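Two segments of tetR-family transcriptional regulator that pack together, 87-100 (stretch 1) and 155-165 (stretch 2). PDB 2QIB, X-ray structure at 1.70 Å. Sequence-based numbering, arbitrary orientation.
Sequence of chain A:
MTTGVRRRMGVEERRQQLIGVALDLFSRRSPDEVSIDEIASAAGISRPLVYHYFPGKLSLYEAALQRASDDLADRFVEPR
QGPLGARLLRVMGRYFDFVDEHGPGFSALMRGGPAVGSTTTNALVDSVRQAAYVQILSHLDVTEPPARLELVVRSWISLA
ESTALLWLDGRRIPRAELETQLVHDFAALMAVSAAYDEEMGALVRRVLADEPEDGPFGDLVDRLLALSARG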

# COMPACT_ATOMS: atom_id res chain seq x y z
N ARG A 87 -19.09 8.32 8.97
CA ARG A 87 -19.41 7.64 7.70
C ARG A 87 -18.27 6.71 7.34
O ARG A 87 -18.47 5.54 6.99
CB ARG A 87 -19.52 8.66 6.58
CG ARG A 87 -20.51 9.83 6.85
CD ARG A 87 -20.61 10.71 5.61
NE ARG A 87 -21.20 12.00 5.95
CZ ARG A 87 -21.31 13.00 5.07
NH1 ARG A 87 -20.90 12.84 3.82
NH2 ARG A 87 -21.86 14.15 5.45
N LEU A 88 -17.05 7.25 7.38
CA LEU A 88 -15.88 6.41 7.06
C LEU A 88 -15.75 5.22 8.02
O LEU A 88 -15.43 4.10 7.59
CB LEU A 88 -14.60 7.25 7.02
CG LEU A 88 -13.32 6.50 6.61
CD1 LEU A 88 -13.45 5.88 5.21
CD2 LEU A 88 -12.16 7.49 6.62
N LEU A 89 -16.00 5.44 9.31
CA LEU A 89 -15.92 4.35 10.28
C LEU A 89 -16.91 3.25 9.91
O LEU A 89 -16.57 2.06 9.99
CB LEU A 89 -16.17 4.85 11.72
CG LEU A 89 -15.95 3.78 12.80
CD1 LEU A 89 -14.53 3.18 12.73
CD2 LEU A 89 -16.27 4.36 14.19
N ARG A 90 -18.12 3.63 9.49
CA ARG A 90 -19.11 2.61 9.09
C ARG A 90 -18.63 1.77 7.90
O ARG A 90 -18.74 0.53 7.88
CB ARG A 90 -20.47 3.25 8.80
CG ARG A 90 -21.14 3.64 10.12
CD ARG A 90 -22.58 4.14 9.91
NE ARG A 90 -22.63 5.45 9.27
CZ ARG A 90 -22.59 6.62 9.90
NH1 ARG A 90 -22.45 6.68 11.23
NH2 ARG A 90 -22.64 7.73 9.18
N VAL A 91 -18.06 2.47 6.91
CA VAL A 91 -17.50 1.75 5.76
C VAL A 91 -16.32 0.86 6.23
O VAL A 91 -16.17 -0.28 5.77
CB VAL A 91 -17.00 2.71 4.68
CG1 VAL A 91 -16.34 1.90 3.53
CG2 VAL A 91 -18.15 3.57 4.15
N MSE A 92 -15.46 1.37 7.10
CA MSE A 92 -14.35 0.53 7.61
C MSE A 92 -14.85 -0.77 8.28
O MSE A 92 -14.22 -1.81 8.15
CB MSE A 92 -13.44 1.29 8.57
CG MSE A 92 -12.64 2.44 7.94
SE MSE A 92 -11.39 1.74 6.60
CE MSE A 92 -12.54 1.84 5.01
N GLY A 93 -15.98 -0.71 8.99
CA GLY A 93 -16.58 -1.94 9.58
C GLY A 93 -16.90 -2.95 8.51
O GLY A 93 -16.59 -4.15 8.65
N ARG A 94 -17.55 -2.49 7.45
CA ARG A 94 -17.91 -3.38 6.33
C ARG A 94 -16.66 -3.90 5.58
O ARG A 94 -16.61 -5.07 5.16
CB ARG A 94 -18.85 -2.65 5.38
CG ARG A 94 -20.24 -2.35 6.04
CD ARG A 94 -21.31 -2.05 4.98
NE ARG A 94 -21.05 -0.80 4.27
CZ ARG A 94 -21.41 0.42 4.69
NH1 ARG A 94 -22.01 0.63 5.88
NH2 ARG A 94 -21.14 1.45 3.92
N TYR A 95 -15.65 -3.03 5.46
CA TYR A 95 -14.39 -3.38 4.84
C TYR A 95 -13.70 -4.50 5.61
O TYR A 95 -13.36 -5.54 5.04
CB TYR A 95 -13.51 -2.14 4.70
CG TYR A 95 -12.08 -2.42 4.26
CD1 TYR A 95 -11.80 -3.14 3.08
CD2 TYR A 95 -11.00 -1.94 5.02
CE1 TYR A 95 -10.45 -3.34 2.66
CE2 TYR A 95 -9.66 -2.13 4.60
CZ TYR A 95 -9.40 -2.84 3.44
OH TYR A 95 -8.11 -3.05 3.00
N PHE A 96 -13.58 -4.36 6.94
CA PHE A 96 -12.99 -5.44 7.73
C PHE A 96 -13.84 -6.71 7.77
O PHE A 96 -13.29 -7.82 7.82
CB PHE A 96 -12.62 -4.94 9.13
CG PHE A 96 -11.25 -4.25 9.16
CD1 PHE A 96 -11.10 -2.95 8.69
CD2 PHE A 96 -10.14 -4.93 9.61
CE1 PHE A 96 -9.85 -2.33 8.69
CE2 PHE A 96 -8.85 -4.32 9.62
CZ PHE A 96 -8.72 -3.02 9.17
N ASP A 97 -15.16 -6.55 7.72
CA ASP A 97 -16.06 -7.74 7.63
C ASP A 97 -15.67 -8.49 6.36
O ASP A 97 -15.48 -9.72 6.37
CB ASP A 97 -17.52 -7.27 7.48
CG ASP A 97 -18.16 -6.83 8.79
OD1 ASP A 97 -17.56 -7.02 9.88
OD2 ASP A 97 -19.29 -6.27 8.72
N PHE A 98 -15.55 -7.75 5.27
CA PHE A 98 -15.20 -8.36 3.97
C PHE A 98 -13.86 -9.08 4.04
O PHE A 98 -13.72 -10.22 3.60
CB PHE A 98 -15.16 -7.28 2.88
CG PHE A 98 -14.84 -7.85 1.51
CD1 PHE A 98 -15.87 -8.28 0.67
CD2 PHE A 98 -13.52 -7.96 1.09
CE1 PHE A 98 -15.58 -8.83 -0.58
CE2 PHE A 98 -13.21 -8.49 -0.17
CZ PHE A 98 -14.23 -8.92 -1.00
N VAL A 99 -12.85 -8.38 4.55
CA VAL A 99 -11.47 -8.92 4.65
C VAL A 99 -11.45 -10.19 5.51
O VAL A 99 -10.84 -11.20 5.13
CB VAL A 99 -10.48 -7.85 5.20
CG1 VAL A 99 -9.12 -8.46 5.45
CG2 VAL A 99 -10.37 -6.68 4.18
N ASP A 100 -12.15 -10.16 6.63
CA ASP A 100 -12.30 -11.34 7.47
C ASP A 100 -12.88 -12.52 6.67
O ASP A 100 -12.27 -13.59 6.61
CB ASP A 100 -13.24 -11.01 8.64
CG ASP A 100 -13.35 -12.16 9.67
OD1 ASP A 100 -12.64 -13.19 9.57
OD2 ASP A 100 -14.18 -12.02 10.57
N SER A 155 -3.06 7.41 -1.56
CA SER A 155 -2.04 6.84 -0.66
C SER A 155 -2.73 6.29 0.61
O SER A 155 -2.28 5.25 1.16
CB SER A 155 -0.93 7.85 -0.29
OG SER A 155 -1.46 8.90 0.47
N TRP A 156 -3.85 6.90 1.00
CA TRP A 156 -4.64 6.38 2.13
C TRP A 156 -5.27 5.03 1.77
O TRP A 156 -5.28 4.12 2.58
CB TRP A 156 -5.73 7.33 2.59
CG TRP A 156 -6.48 6.76 3.76
CD1 TRP A 156 -6.17 6.85 5.10
CD2 TRP A 156 -7.66 5.97 3.68
NE1 TRP A 156 -7.14 6.17 5.86
CE2 TRP A 156 -8.04 5.61 5.00
CE3 TRP A 156 -8.45 5.51 2.60
CZ2 TRP A 156 -9.18 4.83 5.26
CZ3 TRP A 156 -9.61 4.74 2.88
CH2 TRP A 156 -9.93 4.40 4.19
N ILE A 157 -5.79 4.93 0.56
CA ILE A 157 -6.33 3.64 0.06
C ILE A 157 -5.24 2.56 0.14
O ILE A 157 -5.49 1.47 0.63
CB ILE A 157 -6.91 3.77 -1.37
CG1 ILE A 157 -8.17 4.66 -1.33
CG2 ILE A 157 -7.21 2.36 -1.97
CD1 ILE A 157 -8.61 5.19 -2.71
N SER A 158 -4.01 2.86 -0.26
CA SER A 158 -2.88 1.90 -0.09
C SER A 158 -2.62 1.56 1.38
O SER A 158 -2.32 0.41 1.73
CB SER A 158 -1.60 2.46 -0.73
OG SER A 158 -1.81 2.70 -2.14
N LEU A 159 -2.70 2.58 2.24
CA LEU A 159 -2.53 2.42 3.68
C LEU A 159 -3.61 1.45 4.24
O LEU A 159 -3.32 0.58 5.09
CB LEU A 159 -2.66 3.79 4.40
CG LEU A 159 -2.39 3.69 5.89
CD1 LEU A 159 -0.88 3.44 6.11
CD2 LEU A 159 -2.79 5.00 6.53
N ALA A 160 -4.85 1.65 3.79
CA ALA A 160 -5.97 0.80 4.23
C ALA A 160 -5.83 -0.66 3.75
O ALA A 160 -6.14 -1.60 4.51
CB ALA A 160 -7.31 1.40 3.80
N GLU A 161 -5.35 -0.87 2.52
CA GLU A 161 -5.01 -2.22 2.03
C GLU A 161 -3.92 -2.86 2.91
O GLU A 161 -4.02 -4.00 3.38
CB GLU A 161 -4.46 -2.07 0.60
CG GLU A 161 -5.49 -1.72 -0.39
CD GLU A 161 -4.91 -1.62 -1.81
OE1 GLU A 161 -3.88 -2.26 -2.10
OE2 GLU A 161 -5.50 -0.88 -2.62
N SER A 162 -2.84 -2.12 3.15
CA SER A 162 -1.73 -2.64 3.93
C SER A 162 -2.15 -3.00 5.36
O SER A 162 -1.77 -4.03 5.90
CB SER A 162 -0.63 -1.59 3.99
OG SER A 162 0.51 -2.15 4.63
N THR A 163 -2.92 -2.10 5.96
CA THR A 163 -3.39 -2.28 7.33
C THR A 163 -4.21 -3.57 7.43
O THR A 163 -4.01 -4.35 8.37
CB THR A 163 -4.17 -1.05 7.82
OG1 THR A 163 -3.27 0.07 7.90
CG2 THR A 163 -4.78 -1.27 9.19
N ALA A 164 -5.13 -3.78 6.49
CA ALA A 164 -5.96 -4.99 6.54
C ALA A 164 -5.10 -6.25 6.34
O ALA A 164 -5.29 -7.24 7.04
CB ALA A 164 -7.06 -4.92 5.45
N LEU A 165 -4.13 -6.19 5.44
CA LEU A 165 -3.26 -7.36 5.18
C LEU A 165 -2.39 -7.66 6.41
O LEU A 165 -2.22 -8.84 6.82
CB LEU A 165 -2.35 -7.08 3.97
CG LEU A 165 -3.07 -7.06 2.64
CD1 LEU A 165 -2.15 -6.47 1.57
CD2 LEU A 165 -3.56 -8.53 2.27

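This is a loose, largely apolar helix-helix contact, pinned at one point by a hydrogen bond from a tyrosine side chain to a backbone carbonyl. The axes come no closer than 11.0 Å and their N-to-C directions differ by 46°, so long side chains must bridge most of the gap. The backbones draw nearer toward the C-terminal ends: the CA atoms of Met-92 and Ala-160 lie 9.0 Å apart, those of Val-99 and Ala-164 only 7.0 Å.

At the wide end, Trp-156 supplies the reach. Its CH2 meets CD1 of Leu-88 at 4.0 Å and CE of Met-92, a selenomethionine, at 3.7 Å; the flexible Met-92 chain lays its methyl and selenium at the indole edge.

At the narrow end, Ala-164 suits the spacing because its lone methyl points toward the partner helix while occupying little room. Its CB lies 4.0 Å from Val-99 CG2 and 3.7 Å from Tyr-95 CZ, and its CA is 4.3 Å from Phe-96 CE2. Phe-96 also presents its ring edge to Thr-163, CZ to CG2 at 4.3 Å; the threonine hydroxyl is occupied within its own helix, OG1 donating to Leu-159 O at 2.9 Å.

Tyr-95 joins both chemistries. Its ring packs against alanine methyls, while OH donates to Ala-160 O at 2.9 Å, a carbonyl that also accepts Ala-164 N at 3.1 Å.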